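Local coordinates for protein superoxide dismutase (PDB 4FFK) that catalyses the dismutation of superoxide to molecular oxygen and hydrogen peroxide using a bound iron ion, at residues L16-L21 against G54-L59; L24-D29 against L94-M99; K46-Y51 against G87-H92; A100-G105 against W199-N204; W143-Y148 against R156-E161. All coordinates share one frame; numbering follows the deposited sequence. Where two conformers were deposited one is given.

Interaction 1 of 5, residues L16-L21 against G54-L59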
# COMPACT_ATOMS: atom_id res chain seq x y z
N LEU A 16 9.30 0.79 27.38
CA LEU A 16 9.72 1.28 26.07
C LEU A 16 9.87 2.79 26.13
O LEU A 16 9.11 3.47 26.84
CB LEU A 16 8.66 0.89 25.05
CG LEU A 16 8.54 -0.62 24.95
CD1 LEU A 16 7.57 -0.93 23.78
CD2 LEU A 16 9.89 -1.28 24.71
N LYS A 17 10.87 3.30 25.40
CA LYS A 17 11.15 4.73 25.39
C LYS A 17 10.18 5.34 24.39
O LYS A 17 10.14 4.90 23.20
CB LYS A 17 12.59 4.97 25.04
CG LYS A 17 12.94 6.42 24.85
CD LYS A 17 12.83 7.14 26.17
CE LYS A 17 13.63 8.46 26.05
NZ LYS A 17 13.34 9.32 27.20
N ARG A 18 9.38 6.28 24.86
CA ARG A 18 8.35 6.90 24.02
C ARG A 18 8.94 8.08 23.26
O ARG A 18 10.09 8.50 23.50
CB ARG A 18 7.16 7.35 24.83
CG ARG A 18 6.54 6.33 25.76
CD ARG A 18 6.36 4.96 25.13
NE ARG A 18 5.24 4.25 25.74
CZ ARG A 18 5.35 3.29 26.66
NH1 ARG A 18 6.53 2.91 27.09
NH2 ARG A 18 4.25 2.74 27.13
N TYR A 19 8.13 8.62 22.34
CA TYR A 19 8.56 9.71 21.46
C TYR A 19 8.13 11.06 21.94
O TYR A 19 7.12 11.22 22.58
CB TYR A 19 8.10 9.47 20.00
CG TYR A 19 8.71 8.20 19.51
CD1 TYR A 19 10.01 8.16 19.04
CD2 TYR A 19 7.99 6.99 19.57
CE1 TYR A 19 10.59 6.99 18.67
CE2 TYR A 19 8.59 5.82 19.22
CZ TYR A 19 9.88 5.82 18.75
OH TYR A 19 10.49 4.67 18.34
N GLU A 20 8.96 12.07 21.67
CA GLU A 20 8.59 13.42 22.10
C GLU A 20 8.51 14.21 20.85
O GLU A 20 9.30 14.02 19.93
CB GLU A 20 9.69 14.06 22.95
CG GLU A 20 9.93 13.37 24.22
CD GLU A 20 11.38 13.43 24.58
OE1 GLU A 20 11.87 14.56 24.76
OE2 GLU A 20 12.00 12.34 24.66
N LEU A 21 7.64 15.21 20.90
CA LEU A 21 7.54 16.18 19.85
C LEU A 21 8.68 17.16 19.99
O LEU A 21 8.72 17.92 20.98
CB LEU A 21 6.22 16.91 19.95
CG LEU A 21 5.91 17.99 18.91
CD1 LEU A 21 5.63 17.31 17.53
CD2 LEU A 21 4.71 18.73 19.36
N GLY A 54 0.58 8.72 18.16
CA GLY A 54 0.16 7.44 17.55
C GLY A 54 1.27 6.43 17.71
O GLY A 54 0.95 5.25 17.97
N ALA A 55 2.53 6.85 17.54
CA ALA A 55 3.70 5.98 17.72
C ALA A 55 3.73 5.50 19.17
O ALA A 55 3.91 4.34 19.47
CB ALA A 55 4.95 6.68 17.42
N ASN A 56 3.61 6.45 20.09
CA ASN A 56 3.57 6.04 21.50
C ASN A 56 2.42 5.12 21.88
O ASN A 56 2.59 4.24 22.75
CB ASN A 56 3.53 7.32 22.33
CG ASN A 56 4.78 8.09 22.22
OD1 ASN A 56 5.83 7.55 21.83
ND2 ASN A 56 4.72 9.38 22.55
N ALA A 57 1.25 5.32 21.30
CA ALA A 57 0.12 4.45 21.59
C ALA A 57 0.40 3.01 21.15
O ALA A 57 -0.00 2.06 21.83
CB ALA A 57 -1.12 4.94 21.00
N ALA A 58 1.13 2.84 20.04
CA ALA A 58 1.53 1.47 19.62
C ALA A 58 2.44 0.92 20.68
O ALA A 58 2.22 -0.19 21.17
CB ALA A 58 2.23 1.49 18.25
N LEU A 59 3.42 1.71 21.11
CA LEU A 59 4.41 1.28 22.07
C LEU A 59 3.67 0.88 23.36
O LEU A 59 4.01 -0.12 23.99
CB LEU A 59 5.39 2.42 22.38
CG LEU A 59 6.34 2.83 21.25
CD1 LEU A 59 7.35 3.69 21.88
CD2 LEU A 59 6.96 1.57 20.65
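Asn56 and Tyr19 make the tight end of this contact. The carboxamide of Asn56 lies against the backbone of Tyr19 and uses both its ends: OD1 takes the hydrogen of Tyr19 N at 2.6 Å, nearly straight at 168°, and ND2 gives one to Tyr19 O at 3.0 Å, with that oxygen in the amide plane. The phenol ring is almost coplanar with the amide and has Asn56 OD1 at its edge, while Tyr19 CE2 meets Leu59 CD1 at 3.6 Å. Leu16 adds a wider apolar contact within the buried part, its CD1 4.1 Å from Leu59 CD2. This is how residues 16-21, without regular structure, are laid along helix 37-66, the first long helix of the alpha-hairpin domain of iron/manganese superoxide dismutases; the Tyr19 hydroxyl goes on to Asp149 of the second subunit. An alanine in place of Asn56 would probably leave Tyr19 N and O without their mates and let the loop drift from the helix. The solvent side is at Lys17, which points away, and at Arg18, partly exposed and modelled in two conformers. In the conformer given, Arg18 slides past Leu59, and a bend at chi2 (-45°) turns its guanidinium toward Leu16 O and Glu63, bonds that remain doubtful.

Interaction 2 of 5, residues L24-D29 against L94-M99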
# COMPACT_ATOMS: atom_id res chain seq x y z
N LEU A 24 9.85 23.13 17.08
CA LEU A 24 10.19 23.75 15.81
C LEU A 24 11.62 24.39 15.89
O LEU A 24 12.02 24.90 16.94
CB LEU A 24 9.12 24.77 15.47
CG LEU A 24 8.88 25.10 14.02
CD1 LEU A 24 8.37 23.80 13.21
CD2 LEU A 24 7.83 26.24 13.91
N PRO A 25 12.43 24.27 14.83
CA PRO A 25 13.79 24.83 14.89
C PRO A 25 13.87 26.36 14.62
O PRO A 25 14.94 26.85 14.25
CB PRO A 25 14.55 24.07 13.78
CG PRO A 25 13.64 22.98 13.32
CD PRO A 25 12.24 23.47 13.61
N TYR A 26 12.74 27.06 14.79
CA TYR A 26 12.58 28.48 14.44
C TYR A 26 11.19 28.82 14.96
O TYR A 26 10.40 27.93 15.30
CB TYR A 26 12.68 28.74 12.92
CG TYR A 26 12.20 27.57 12.09
CD1 TYR A 26 10.84 27.36 11.90
CD2 TYR A 26 13.11 26.67 11.53
CE1 TYR A 26 10.37 26.26 11.13
CE2 TYR A 26 12.66 25.57 10.77
CZ TYR A 26 11.30 25.38 10.59
OH TYR A 26 10.85 24.28 9.88
N ASN A 27 10.89 30.10 15.05
CA ASN A 27 9.59 30.50 15.47
C ASN A 27 8.63 30.20 14.34
O ASN A 27 9.03 29.99 13.17
CB ASN A 27 9.60 31.99 15.78
CG ASN A 27 10.48 32.74 14.83
OD1 ASN A 27 11.65 33.03 15.13
ND2 ASN A 27 9.97 32.98 13.63
N TYR A 28 7.36 30.24 14.69
CA TYR A 28 6.30 29.81 13.81
C TYR A 28 6.00 30.69 12.62
O TYR A 28 5.32 30.26 11.70
CB TYR A 28 5.05 29.60 14.64
CG TYR A 28 5.11 28.32 15.44
CD1 TYR A 28 6.02 28.17 16.49
CD2 TYR A 28 4.28 27.25 15.13
CE1 TYR A 28 6.10 27.02 17.22
CE2 TYR A 28 4.33 26.08 15.86
CZ TYR A 28 5.24 25.95 16.88
OH TYR A 28 5.30 24.81 17.61
N ASP A 29 6.47 31.93 12.63
CA ASP A 29 6.33 32.70 11.41
C ASP A 29 7.65 32.82 10.66
O ASP A 29 7.76 33.59 9.71
CB ASP A 29 5.71 34.07 11.71
CG ASP A 29 6.44 34.78 12.80
OD1 ASP A 29 7.67 34.58 12.88
OD2 ASP A 29 5.79 35.52 13.57
N LEU A 94 12.58 15.63 10.37
CA LEU A 94 13.47 15.98 9.25
C LEU A 94 12.96 17.20 8.52
O LEU A 94 13.70 18.20 8.30
CB LEU A 94 13.54 14.80 8.28
CG LEU A 94 14.44 14.95 7.06
CD1 LEU A 94 15.85 15.30 7.52
CD2 LEU A 94 14.44 13.63 6.29
N TYR A 95 11.71 17.13 8.10
CA TYR A 95 11.09 18.23 7.39
C TYR A 95 11.35 19.59 8.06
O TYR A 95 11.77 20.51 7.39
CB TYR A 95 9.62 17.97 7.36
CG TYR A 95 8.78 18.98 6.67
CD1 TYR A 95 7.74 19.60 7.34
CD2 TYR A 95 8.91 19.19 5.28
CE1 TYR A 95 6.92 20.46 6.72
CE2 TYR A 95 8.05 20.03 4.63
CZ TYR A 95 7.10 20.70 5.37
OH TYR A 95 6.26 21.54 4.76
N TRP A 96 11.06 19.71 9.36
CA TRP A 96 11.29 21.03 10.02
C TRP A 96 12.73 21.44 9.99
O TRP A 96 13.01 22.64 9.83
CB TRP A 96 10.85 21.00 11.47
CG TRP A 96 9.53 20.40 11.70
CD1 TRP A 96 9.24 19.37 12.55
CD2 TRP A 96 8.30 20.81 11.14
NE1 TRP A 96 7.91 19.14 12.57
CE2 TRP A 96 7.29 19.98 11.69
CE3 TRP A 96 7.93 21.77 10.19
CZ2 TRP A 96 5.95 20.09 11.33
CZ3 TRP A 96 6.59 21.89 9.85
CH2 TRP A 96 5.63 21.04 10.42
N LEU A 97 13.61 20.47 10.21
CA LEU A 97 15.07 20.71 10.30
C LEU A 97 15.62 21.15 8.96
O LEU A 97 16.60 21.94 8.86
CB LEU A 97 15.80 19.47 10.81
CG LEU A 97 15.56 19.14 12.29
CD1 LEU A 97 16.14 17.75 12.56
CD2 LEU A 97 16.21 20.24 13.26
N ASN A 98 14.97 20.69 7.91
CA ASN A 98 15.40 20.97 6.58
C ASN A 98 15.03 22.39 6.10
O ASN A 98 15.35 22.74 4.99
CB ASN A 98 14.69 20.03 5.60
CG ASN A 98 15.22 18.61 5.63
OD1 ASN A 98 14.49 17.68 5.25
ND2 ASN A 98 16.49 18.41 6.02
N MET A 99 14.27 23.11 6.88
CA MET A 99 13.86 24.44 6.54
C MET A 99 14.51 25.49 7.47
O MET A 99 14.98 25.19 8.60
CB MET A 99 12.36 24.56 6.55
CG MET A 99 11.77 23.70 5.41
SD MET A 99 10.03 23.87 5.30
CE MET A 99 9.43 23.18 6.88
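Tyr26 comes at residues 94-99 hydroxyl first, and its OH gives a hydrogen bond of 2.7 Å to Trp96 O. The hydroxyl lies in the plane of that carbonyl, on a lone pair, and the oxygen also accepts from Met99 N, so two donors grip it. Tyr26 reaches this spot from a strained torsion: CG sits between the backbone N and the carbonyl carbon (chi1 31°), in the crowded position. Beside the hydroxyl, the thioether methyl of Met99 closes in, CE to Tyr26 OH at 3.5 Å.

The indole of Trp96 is turned so that Leu24 faces it. The Leu24 CD1 methyl stands over the six-membered ring as a CH-pi contact, 4.0 Å from the centroid and 30° off the normal, and Tyr95 CD1 lies against the opposite face, so the ring is sandwiched. Pro25 crosses at about a right angle: its CD packs on Trp96 CB at 3.6 Å, and its CG touches Leu97 CD2 at 3.8 Å. The indole N-H has its partner in His48 of the facing helix, and His43 meets the ring edge-to-face. The side chain of Trp96, about 6 Å from the bound iron, thus belongs to the aromatic shell of the metal site, and the contact joins the loop ahead of helix 37-66 to the last turns of helix 75-97 in the superoxide dismutase alpha-hairpin domain.

Interaction 3 of 5, residues K46-Y51 against G87-H92. With FE (Fe (III) ion), chain B.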
# COMPACT_ATOMS: atom_id res chain seq x y z
N LYS A 46 -0.15 19.92 15.82
CA LYS A 46 -1.27 18.99 15.78
C LYS A 46 -0.95 17.75 14.97
O LYS A 46 -0.96 16.66 15.51
CB LYS A 46 -2.53 19.66 15.28
CG LYS A 46 -2.90 20.82 16.21
CD LYS A 46 -4.19 21.33 15.78
CE LYS A 46 -5.00 21.61 17.03
NZ LYS A 46 -5.04 23.04 17.20
N HIS A 47 -0.59 17.92 13.70
CA HIS A 47 -0.34 16.70 12.89
C HIS A 47 0.88 16.00 13.38
O HIS A 47 0.81 14.83 13.67
CB HIS A 47 -0.14 17.06 11.40
CG HIS A 47 -1.37 17.53 10.77
ND1 HIS A 47 -2.42 16.68 10.48
CD2 HIS A 47 -1.77 18.77 10.42
CE1 HIS A 47 -3.41 17.38 9.95
NE2 HIS A 47 -3.04 18.65 9.91
N HIS A 48 2.03 16.69 13.54
CA HIS A 48 3.24 16.02 13.94
C HIS A 48 3.02 15.40 15.34
O HIS A 48 3.35 14.24 15.56
CB HIS A 48 4.45 16.96 13.93
CG HIS A 48 5.75 16.31 14.27
ND1 HIS A 48 6.94 16.96 14.10
CD2 HIS A 48 6.06 15.06 14.68
CE1 HIS A 48 7.93 16.16 14.46
NE2 HIS A 48 7.42 14.99 14.76
N LEU A 49 2.48 16.20 16.24
CA LEU A 49 2.12 15.70 17.57
C LEU A 49 1.30 14.37 17.47
O LEU A 49 1.62 13.42 18.17
CB LEU A 49 1.32 16.73 18.35
CG LEU A 49 0.90 16.19 19.72
CD1 LEU A 49 2.12 15.84 20.46
CD2 LEU A 49 0.12 17.32 20.43
N GLY A 50 0.26 14.34 16.65
CA GLY A 50 -0.58 13.15 16.41
C GLY A 50 0.26 11.94 16.04
O GLY A 50 -0.00 10.85 16.55
N TYR A 51 1.21 12.09 15.12
CA TYR A 51 2.11 10.94 14.82
C TYR A 51 2.97 10.50 15.99
O TYR A 51 3.10 9.33 16.30
CB TYR A 51 2.98 11.23 13.57
CG TYR A 51 2.13 11.66 12.42
CD1 TYR A 51 1.01 10.88 11.99
CD2 TYR A 51 2.38 12.89 11.75
CE1 TYR A 51 0.19 11.34 10.93
CE2 TYR A 51 1.60 13.31 10.71
CZ TYR A 51 0.53 12.53 10.28
OH TYR A 51 -0.19 12.97 9.22
N GLY A 87 7.06 6.75 11.23
CA GLY A 87 7.46 7.39 9.96
C GLY A 87 7.05 8.86 10.01
O GLY A 87 7.82 9.74 9.65
N GLY A 88 5.81 9.12 10.43
CA GLY A 88 5.27 10.48 10.53
C GLY A 88 6.16 11.32 11.42
O GLY A 88 6.63 12.39 11.06
N HIS A 89 6.50 10.78 12.56
CA HIS A 89 7.40 11.53 13.48
C HIS A 89 8.77 11.86 12.91
O HIS A 89 9.20 13.03 12.92
CB HIS A 89 7.55 10.68 14.74
CG HIS A 89 8.46 11.25 15.77
ND1 HIS A 89 8.60 12.60 15.98
CD2 HIS A 89 9.24 10.64 16.69
CE1 HIS A 89 9.45 12.80 16.97
NE2 HIS A 89 9.88 11.63 17.40
N ILE A 90 9.44 10.87 12.36
CA ILE A 90 10.78 11.06 11.93
C ILE A 90 10.82 11.93 10.70
O ILE A 90 11.70 12.76 10.56
CB ILE A 90 11.55 9.76 11.68
CG1 ILE A 90 10.94 9.00 10.47
CG2 ILE A 90 11.75 8.99 12.97
CD1 ILE A 90 11.47 7.60 10.34
N LEU A 91 9.85 11.75 9.82
CA LEU A 91 9.85 12.54 8.60
C LEU A 91 9.48 13.98 8.89
O LEU A 91 10.02 14.90 8.24
CB LEU A 91 8.93 11.93 7.55
CG LEU A 91 9.52 10.61 7.05
CD1 LEU A 91 8.42 10.01 6.11
CD2 LEU A 91 10.83 10.88 6.29
N HIS A 92 8.59 14.22 9.85
CA HIS A 92 8.27 15.63 10.16
C HIS A 92 9.45 16.25 10.81
O HIS A 92 9.78 17.41 10.50
CB HIS A 92 7.05 15.77 11.03
CG HIS A 92 5.81 15.61 10.26
ND1 HIS A 92 5.27 14.37 9.97
CD2 HIS A 92 5.03 16.53 9.63
CE1 HIS A 92 4.21 14.54 9.19
NE2 HIS A 92 4.03 15.84 8.99
FE FE B . 2.89 16.58 7.45
O HOH W 1 2.66 14.71 6.63
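His48 and Tyr51 on helix 37-66 meet Gly88, His89 and His92 on helix 75-97, the two long helices of the superoxide dismutase alpha-hairpin. Their axes here come within 8.3 Å, with 133° between the N-to-C directions, an oblique crossing in which they run broadly counter to each other.

The bond across the helices is between imidazoles: His48 NE2 and His89 ND1 are 2.9 Å apart, rim to rim, and either could be the donor. His48, with CG anti to the backbone N (chi1 -177°), reaches between the helices, and its ND1 is bonded to the indole NE1 of Trp96. A leucine in place of His48 would probably leave both His89 ND1 and the Trp96 indole nitrogen without their mates.

Packing follows from the rings. His92 CB sits over the face of the His48 ring, 3.4 Å from its centroid, a CH-pi contact. On another side Tyr51 slides alongside His92, planes 27° apart but barely overlapping, Tyr51 CE2 3.3 Å from His92 CE1. Since Gly88 has no CB, the Tyr51 ring can settle against the helix, CG to Gly88 CA at 3.9 Å.

The last group fixes the ligand. His92 is one of four protein ligands, with His43, Asp178 and His182. Its N and ND1 approach Gly88 O from opposite faces of that carbonyl plane; the ND1 bond is 2.6 Å and lies in the imidazole plane, which holds the ring so that NE2 binds the iron at 2.1 Å.

Interaction 4 of 5, residues A100-G105 against W199-N204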
# COMPACT_ATOMS: atom_id res chain seq x y z
N ALA A 100 14.56 26.71 6.96
CA ALA A 100 15.17 27.81 7.71
C ALA A 100 14.46 29.06 7.24
O ALA A 100 14.05 29.14 6.08
CB ALA A 100 16.69 27.89 7.44
N PRO A 101 14.32 30.05 8.15
CA PRO A 101 13.68 31.33 7.85
C PRO A 101 13.91 31.78 6.41
O PRO A 101 15.03 31.58 5.86
CB PRO A 101 14.38 32.28 8.81
CG PRO A 101 14.54 31.45 10.02
CD PRO A 101 14.95 30.08 9.48
N LYS A 102 12.86 32.36 5.82
CA LYS A 102 12.86 32.73 4.40
C LYS A 102 14.13 33.49 4.03
O LYS A 102 14.66 33.35 2.91
CB LYS A 102 11.64 33.60 4.06
CG LYS A 102 11.13 33.44 2.62
CD LYS A 102 11.76 34.36 1.57
CE LYS A 102 11.86 33.61 0.23
NZ LYS A 102 11.91 34.47 -0.98
N GLY A 103 14.61 34.30 4.96
CA GLY A 103 15.90 34.94 4.81
C GLY A 103 17.00 33.92 4.67
O GLY A 103 17.61 33.78 3.59
N LYS A 104 17.23 33.18 5.75
CA LYS A 104 18.43 32.37 5.94
C LYS A 104 18.61 31.16 5.00
O LYS A 104 19.66 31.02 4.38
CB LYS A 104 18.56 31.96 7.41
CG LYS A 104 18.56 33.16 8.38
CD LYS A 104 19.62 33.00 9.50
CE LYS A 104 19.40 33.97 10.68
NZ LYS A 104 19.11 35.39 10.24
N GLY A 105 17.59 30.30 4.88
CA GLY A 105 17.67 29.10 4.03
C GLY A 105 17.53 29.45 2.55
O GLY A 105 17.54 30.62 2.20
N TRP A 199 8.85 25.97 -1.64
CA TRP A 199 9.53 25.33 -0.54
C TRP A 199 11.04 25.32 -0.75
O TRP A 199 11.79 25.44 0.21
CB TRP A 199 8.95 23.90 -0.38
CG TRP A 199 9.79 22.99 0.47
CD1 TRP A 199 9.76 22.86 1.85
CD2 TRP A 199 10.74 22.05 0.00
NE1 TRP A 199 10.68 21.92 2.24
CE2 TRP A 199 11.28 21.40 1.13
CE3 TRP A 199 11.22 21.71 -1.27
CZ2 TRP A 199 12.29 20.39 1.03
CZ3 TRP A 199 12.23 20.74 -1.37
CH2 TRP A 199 12.74 20.08 -0.21
N TRP A 200 11.48 25.29 -2.00
CA TRP A 200 12.91 25.44 -2.33
C TRP A 200 13.59 26.58 -1.62
O TRP A 200 14.76 26.46 -1.23
CB TRP A 200 13.14 25.54 -3.84
CG TRP A 200 12.81 24.23 -4.53
CD1 TRP A 200 11.66 23.90 -5.10
CD2 TRP A 200 13.63 23.05 -4.57
NE1 TRP A 200 11.70 22.61 -5.59
CE2 TRP A 200 12.90 22.06 -5.24
CE3 TRP A 200 14.89 22.73 -4.06
CZ2 TRP A 200 13.40 20.79 -5.46
CZ3 TRP A 200 15.41 21.47 -4.31
CH2 TRP A 200 14.66 20.52 -4.99
N ASP A 201 12.85 27.67 -1.42
CA ASP A 201 13.42 28.88 -0.79
C ASP A 201 13.58 28.79 0.70
O ASP A 201 14.11 29.72 1.34
CB ASP A 201 12.57 30.10 -1.14
CG ASP A 201 12.53 30.35 -2.63
OD1 ASP A 201 13.52 30.01 -3.28
OD2 ASP A 201 11.51 30.84 -3.15
N LEU A 202 13.06 27.70 1.29
CA LEU A 202 13.18 27.51 2.71
C LEU A 202 14.25 26.52 3.08
O LEU A 202 14.58 26.36 4.25
CB LEU A 202 11.85 27.00 3.24
CG LEU A 202 10.68 27.98 3.20
CD1 LEU A 202 9.54 27.39 3.93
CD2 LEU A 202 11.14 29.28 3.92
N ILE A 203 14.80 25.84 2.08
CA ILE A 203 15.71 24.74 2.43
C ILE A 203 16.91 25.25 3.19
O ILE A 203 17.62 26.16 2.74
CB ILE A 203 16.13 23.90 1.20
CG1 ILE A 203 14.91 23.20 0.65
CG2 ILE A 203 17.14 22.81 1.61
CD1 ILE A 203 15.03 22.80 -0.78
N ASN A 204 17.08 24.72 4.39
CA ASN A 204 18.34 24.82 5.08
C ASN A 204 19.37 23.83 4.53
O ASN A 204 19.52 22.69 5.00
CB ASN A 204 18.12 24.70 6.56
CG ASN A 204 19.39 24.96 7.33
OD1 ASN A 204 19.35 25.12 8.51
ND2 ASN A 204 20.52 24.94 6.65
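Ala100 and Leu202 carry the hydrogen bond that joins residues 100-105 to 199-204: Ala100 N gives its hydrogen to Leu202 O at 2.7 Å. The bond is bent, with 137° at the hydrogen.

Other contacts of the main chains are close but not bonded. Gly105 CA comes to 3.2 Å from Ile203 O, and Gly105 C to 3.6 Å from Asp201 O. A CB on Gly105 would come too close to Leu202 O and Ile203 O, so its absence is what allows the loops to come together here.

The apolar contacts are short-armed. Ala100 CB touches Asn204 CB at 3.6 Å. Leu202 sets off away from the partner loop, yet with CG beside the backbone N (chi1 -68°) its CD2 methyl swings back to lie 3.9 Å from Lys102 CA.

Charge enters where Lys102 lies exposed. Its chain bends until it runs side by side with Asp201, Lys102 CE to Asp201 CB at 3.8 Å. Lys102 NZ is still 4.2 Å from Asp201 OD2, beyond a salt bridge, so the attraction is probably diffuse and the aliphatic part does the touching.

This is structural packing; the side chain of Leu202 is about 13 Å from the bound iron. It ties the loop after helix 75-97 to the turn between helix 192-199 and helix 205-216, a link that the backbone bond of Ile203 with Gly106 continues. Asn204 is the N-cap residue of helix 205-216, its backbone is bonded to Asn98, and Ile203 packs on Leu175 of strand 172-178.

Interaction 5 of 5, residues W143-Y148 against R156-E161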
# COMPACT_ATOMS: atom_id res chain seq x y z
N TRP A 143 5.65 12.05 0.66
CA TRP A 143 6.89 12.83 0.81
C TRP A 143 7.71 12.59 -0.43
O TRP A 143 7.63 11.53 -1.08
CB TRP A 143 7.75 12.24 1.92
CG TRP A 143 7.03 12.28 3.22
CD1 TRP A 143 6.09 11.41 3.64
CD2 TRP A 143 7.15 13.29 4.20
NE1 TRP A 143 5.61 11.78 4.87
CE2 TRP A 143 6.28 12.93 5.26
CE3 TRP A 143 7.99 14.44 4.33
CZ2 TRP A 143 6.16 13.69 6.41
CZ3 TRP A 143 7.85 15.19 5.51
CH2 TRP A 143 6.95 14.82 6.51
N ALA A 144 8.55 13.57 -0.72
CA ALA A 144 9.71 13.27 -1.58
C ALA A 144 10.91 13.44 -0.69
O ALA A 144 10.94 14.32 0.20
CB ALA A 144 9.76 14.20 -2.80
N ILE A 145 11.91 12.58 -0.90
CA ILE A 145 13.05 12.54 -0.06
C ILE A 145 14.32 12.45 -0.91
O ILE A 145 14.34 11.70 -1.85
CB ILE A 145 13.02 11.32 0.86
CG1 ILE A 145 11.97 11.48 1.96
CG2 ILE A 145 14.39 11.18 1.51
CD1 ILE A 145 11.78 10.19 2.76
N LEU A 146 15.32 13.26 -0.57
CA LEU A 146 16.64 13.11 -1.17
C LEU A 146 17.38 12.28 -0.15
O LEU A 146 17.43 12.66 1.00
CB LEU A 146 17.34 14.49 -1.30
CG LEU A 146 18.76 14.28 -1.89
CD1 LEU A 146 18.85 13.55 -3.23
CD2 LEU A 146 19.38 15.63 -2.02
N ALA A 147 17.81 11.09 -0.54
CA ALA A 147 18.44 10.19 0.39
C ALA A 147 19.84 9.83 -0.07
O ALA A 147 20.18 9.88 -1.26
CB ALA A 147 17.62 8.92 0.52
N TYR A 148 20.61 9.42 0.91
CA TYR A 148 21.93 8.87 0.68
C TYR A 148 21.81 7.34 0.70
O TYR A 148 21.26 6.80 1.67
CB TYR A 148 22.84 9.34 1.81
CG TYR A 148 24.22 8.68 1.73
CD1 TYR A 148 25.10 8.99 0.69
CD2 TYR A 148 24.63 7.73 2.71
CE1 TYR A 148 26.36 8.38 0.61
CE2 TYR A 148 25.89 7.13 2.63
CZ TYR A 148 26.74 7.47 1.58
OH TYR A 148 27.98 6.88 1.47
N ARG A 156 19.83 9.26 -3.89
CA ARG A 156 18.67 8.71 -4.59
C ARG A 156 17.49 9.58 -4.20
O ARG A 156 17.42 10.02 -3.06
CB ARG A 156 18.32 7.27 -4.11
CG ARG A 156 19.37 6.23 -4.41
CD ARG A 156 19.47 5.89 -5.90
NE ARG A 156 20.47 4.82 -6.05
CZ ARG A 156 21.56 4.88 -6.80
NH1 ARG A 156 21.79 5.92 -7.61
NH2 ARG A 156 22.39 3.85 -6.82
N ILE A 157 16.64 9.83 -5.15
CA ILE A 157 15.35 10.49 -4.84
C ILE A 157 14.34 9.39 -4.54
O ILE A 157 14.17 8.45 -5.27
CB ILE A 157 14.91 11.34 -5.98
CG1 ILE A 157 15.87 12.53 -6.10
CG2 ILE A 157 13.41 11.85 -5.75
CD1 ILE A 157 15.52 13.47 -7.29
N LEU A 158 13.67 9.53 -3.42
CA LEU A 158 12.60 8.59 -3.08
C LEU A 158 11.25 9.29 -3.06
O LEU A 158 11.15 10.46 -2.72
CB LEU A 158 12.83 8.09 -1.66
CG LEU A 158 14.30 7.65 -1.45
CD1 LEU A 158 14.35 7.17 -0.03
CD2 LEU A 158 14.75 6.63 -2.41
N GLN A 159 10.20 8.51 -3.31
CA GLN A 159 8.91 8.95 -2.81
C GLN A 159 8.53 8.14 -1.62
O GLN A 159 8.91 6.98 -1.47
CB GLN A 159 7.84 8.70 -3.84
CG GLN A 159 7.99 9.60 -5.07
CD GLN A 159 6.82 9.43 -5.97
OE1 GLN A 159 6.34 8.34 -6.12
NE2 GLN A 159 6.35 10.52 -6.58
N VAL A 160 7.64 8.72 -0.84
CA VAL A 160 7.05 7.97 0.24
C VAL A 160 5.57 8.21 0.09
O VAL A 160 5.15 9.31 -0.26
CB VAL A 160 7.46 8.55 1.64
CG1 VAL A 160 6.83 7.61 2.69
CG2 VAL A 160 8.97 8.59 1.77
N GLU A 161 4.74 7.16 0.21
CA GLU A 161 3.30 7.44 0.32
C GLU A 161 2.87 7.18 1.75
O GLU A 161 3.48 6.38 2.42
CB GLU A 161 2.53 6.54 -0.63
CG GLU A 161 2.72 7.00 -2.09
CD GLU A 161 2.08 6.02 -3.03
OE1 GLU A 161 1.14 5.26 -2.69
OE2 GLU A 161 2.56 6.01 -4.16
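Trp143 holds its indole alongside Val160, the two side chains pointing the same way: Val160 CB is 3.7 Å from both Trp143 CB and CD1 and approaches the ring obliquely. Elsewhere round the indole, His92 meets it edge-to-face and NE1 is bonded to His163 ND1. The Arg156 guanidinium, by contrast, leads away from the partner strand to a salt bridge with Asp154 and to Tyr19 OH of the second subunit.

The strands carrying these groups form an antiparallel hairpin. Trp143 with Val160, Ile145 with Leu158 and Ala147 with Arg156 are hydrogen-bonded pairs, each with two backbone bonds, the Leu158 N to Ile145 O one being 2.8 Å and 174° at the hydrogen. Their side chains share a face of the sheet, where Ile145 CD1 presses on Val160 CG2 at a tight 3.4 Å and Ala147 CB meets Leu158 CD1 at 3.7 Å. The opposite face carries Ala144, Leu146, Ile157 and Gln159, packed on helix 124-136.

Six backbone bonds thus set the register, and Val160, Ile145, Leu158 and Ala147 make an apolar row between Trp143 at one end and Arg156 at the other. The side chain of Trp143, about 4 Å from the bound iron, probably lines the metal site.

How the interactions relate
Interactions 1, 2 and 3 all belong to the alpha-hairpin domain, built on helices 37-66 and 75-97. The segments of interaction 1 alternate along the chain with those of 2 and 3, whereas interaction 3 falls within the span between the segments of interaction 2. Interaction 3 is central: its centre is 11 Å from that of interaction 1, 13 Å from interaction 2 and 17 Å from interaction 5, and it touches all three. Interaction 4, 10 Å from interaction 2, joins the hairpin's exit loop to the C-terminal half, and interaction 5, the hairpin of the small sheet, comes between its segments in sequence. Both halves of the protein thus meet at the iron, with Trp143 of interaction 5 against His92 of interaction 3.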